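Local coordinates for YcgJ protein (Bacillus subtilis, PDB 1XXL) that probably acts as an S-adenosylmethionine-dependent methyltransferase, although its methyl-accepting substrate is not established, at residues Ser61-Lys66 / Val71-Gly76. Residues are numbered along the deposited sequence; the frame is centred on the assembly and turned at random.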
loop_
_atom_site.group_PDB
_atom_site.type_symbol
_atom_site.label_atom_id
_atom_site.label_comp_id
_atom_site.label_asym_id
_atom_site.label_seq_id
_atom_site.Cartn_x
_atom_site.Cartn_y
_atom_site.Cartn_z
ATOM N N SER A 61 15.988 0.482 -14.629
ATOM C CA SER A 61 17.074 -0.437 -14.961
ATOM C C SER A 61 16.628 -1.884 -14.761
ATOM O O SER A 61 17.030 -2.757 -15.518
ATOM C CB SER A 61 18.342 -0.115 -14.174
ATOM O OG SER A 61 18.158 -0.396 -12.809
ATOM N N PHE A 62 15.751 -2.120 -13.784
ATOM C CA PHE A 62 15.174 -3.447 -13.550
ATOM C C PHE A 62 14.289 -3.920 -14.728
ATOM O O PHE A 62 14.342 -5.101 -15.107
ATOM C CB PHE A 62 14.426 -3.446 -12.203
ATOM C CG PHE A 62 13.874 -4.786 -11.788
ATOM C CD1 PHE A 62 14.623 -5.953 -11.921
ATOM C CD2 PHE A 62 12.612 -4.872 -11.206
ATOM C CE1 PHE A 62 14.107 -7.174 -11.528
ATOM C CE2 PHE A 62 12.097 -6.094 -10.793
ATOM C CZ PHE A 62 12.840 -7.245 -10.963
ATOM N N ALA A 63 13.508 -3.002 -15.317
ATOM C CA ALA A 63 12.736 -3.274 -16.543
ATOM C C ALA A 63 13.644 -3.633 -17.732
ATOM O O ALA A 63 13.385 -4.598 -18.462
ATOM C CB ALA A 63 11.890 -2.088 -16.904
ATOM N N GLN A 64 14.698 -2.836 -17.910
ATOM C CA GLN A 64 15.733 -3.085 -18.927
ATOM C C GLN A 64 16.381 -4.465 -18.752
ATOM O O GLN A 64 16.470 -5.241 -19.678
ATOM C CB GLN A 64 16.806 -2.005 -18.827
ATOM C CG GLN A 64 17.675 -1.883 -20.047
ATOM C CD GLN A 64 18.571 -0.683 -19.942
ATOM O OE1 GLN A 64 18.484 0.257 -20.751
ATOM N NE2 GLN A 64 19.419 -0.674 -18.910
ATOM N N GLU A 65 16.806 -4.756 -17.533
ATOM C CA GLU A 65 17.375 -6.060 -17.166
ATOM C C GLU A 65 16.438 -7.247 -17.442
ATOM O O GLU A 65 16.908 -8.346 -17.763
ATOM C CB GLU A 65 17.784 -6.020 -15.687
ATOM C CG GLU A 65 18.017 -7.360 -15.024
ATOM C CD GLU A 65 18.313 -7.216 -13.531
ATOM O OE1 GLU A 65 17.618 -7.874 -12.711
ATOM O OE2 GLU A 65 19.237 -6.432 -13.189
ATOM N N LYS A 66 15.125 -7.035 -17.322
ATOM C CA LYS A 66 14.145 -8.076 -17.662
ATOM C C LYS A 66 13.649 -7.967 -19.112
ATOM O O LYS A 66 12.870 -8.812 -19.564
ATOM C CB LYS A 66 12.966 -8.075 -16.665
ATOM C CG LYS A 66 13.366 -8.419 -15.212
ATOM C CD LYS A 66 13.966 -9.867 -15.092
ATOM C CE LYS A 66 14.672 -10.131 -13.750
ATOM N NZ LYS A 66 15.673 -11.296 -13.797
ATOM N N VAL A 71 6.674 -0.771 -19.957
ATOM C CA VAL A 71 6.570 -0.202 -18.629
ATOM C C VAL A 71 7.470 1.028 -18.584
ATOM O O VAL A 71 8.581 0.989 -19.099
ATOM C CB VAL A 71 6.947 -1.223 -17.482
ATOM C CG1 VAL A 71 6.146 -2.489 -17.587
ATOM C CG2 VAL A 71 8.439 -1.551 -17.493
ATOM N N ARG A 72 6.989 2.126 -18.013
ATOM C CA ARG A 72 7.807 3.331 -17.847
ATOM C C ARG A 72 7.634 3.851 -16.417
ATOM O O ARG A 72 6.590 3.639 -15.800
ATOM C CB ARG A 72 7.441 4.402 -18.898
ATOM C CG ARG A 72 8.009 4.110 -20.322
ATOM C CD ARG A 72 7.884 5.321 -21.303
ATOM N NE ARG A 72 8.632 6.512 -20.816
ATOM C CZ ARG A 72 9.723 7.057 -21.371
ATOM N NH1 ARG A 72 10.237 6.594 -22.505
ATOM N NH2 ARG A 72 10.294 8.104 -20.777
ATOM N N PHE A 73 8.668 4.490 -15.890
ATOM C CA PHE A 73 8.651 5.028 -14.531
ATOM C C PHE A 73 8.946 6.512 -14.566
ATOM O O PHE A 73 9.676 7.004 -15.415
ATOM C CB PHE A 73 9.620 4.275 -13.623
ATOM C CG PHE A 73 9.341 2.800 -13.566
ATOM C CD1 PHE A 73 9.987 1.927 -14.440
ATOM C CD2 PHE A 73 8.374 2.294 -12.706
ATOM C CE1 PHE A 73 9.705 0.589 -14.443
ATOM C CE2 PHE A 73 8.076 0.934 -12.694
ATOM C CZ PHE A 73 8.731 0.080 -13.563
ATOM N N GLN A 74 8.296 7.249 -13.687
ATOM C CA GLN A 74 8.613 8.652 -13.542
ATOM C C GLN A 74 8.477 9.059 -12.103
ATOM O O GLN A 74 7.877 8.336 -11.306
ATOM C CB GLN A 74 7.762 9.509 -14.474
ATOM C CG GLN A 74 6.270 9.532 -14.207
ATOM C CD GLN A 74 5.542 10.394 -15.244
ATOM O OE1 GLN A 74 5.460 10.041 -16.419
ATOM N NE2 GLN A 74 5.031 11.525 -14.810
ATOM N N GLN A 75 9.085 10.193 -11.769
ATOM C CA GLN A 75 8.974 10.729 -10.440
ATOM C C GLN A 75 7.664 11.508 -10.302
ATOM O O GLN A 75 7.284 12.285 -11.178
ATOM C CB GLN A 75 10.165 11.628 -10.090
ATOM C CG GLN A 75 10.128 12.152 -8.651
ATOM C CD GLN A 75 11.355 12.986 -8.280
ATOM O OE1 GLN A 75 12.022 13.547 -9.152
ATOM N NE2 GLN A 75 11.657 13.063 -6.983
ATOM N N GLY A 76 6.983 11.301 -9.183
ATOM C CA GLY A 76 5.787 12.077 -8.871
ATOM C C GLY A 76 5.117 11.566 -7.623
ATOM O O GLY A 76 5.518 10.535 -7.079
#
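In the beta-alpha-beta unit of strand 45-50, helix 53-66 and strand 71-75, part of a Rossmann-like methyltransferase domain, Ala63 near the end of the helix rests on Val71 and Phe73 of the strand that follows. The CA atoms of Ala63 and Val71, the nearest pair across the segments, lie 7.2 Å apart, close enough for the alanine methyl to meet a valine branch. Ala63 CB meets Val71 CG2 at 3.5 Å, methyl against methyl. A chi1 of -54° puts valine CG1 anti to the carbonyl carbon and CG2 between that carbon and the backbone N, where it reaches the alanine. Phe73, likewise directed at the helix, adds a looser contact, its CE1 4.2 Å from Ala63 CB. The methyl lies at the ring edge, near its plane, so this is not CH-pi packing over a face. Leu37 of helix 34-39 touches both Ala63 and Val71, while Ala59 and Ser60 also pack against Phe73. Backbone hydrogen bonds of Arg72, Gln74 and Gly76 join this region in parallel to strand 45-50, among them to Asp50. The Phe73 side chain is about 7 Å from that of Asp50, assigned to S-adenosylmethionine binding, so the contact probably neighbours that site without belonging to it. The segments bury just 78 Å² and meet through carbon atoms alone: a small apolar contact without directional polar bonds, adding close packing to an interface Leu37 also helps build.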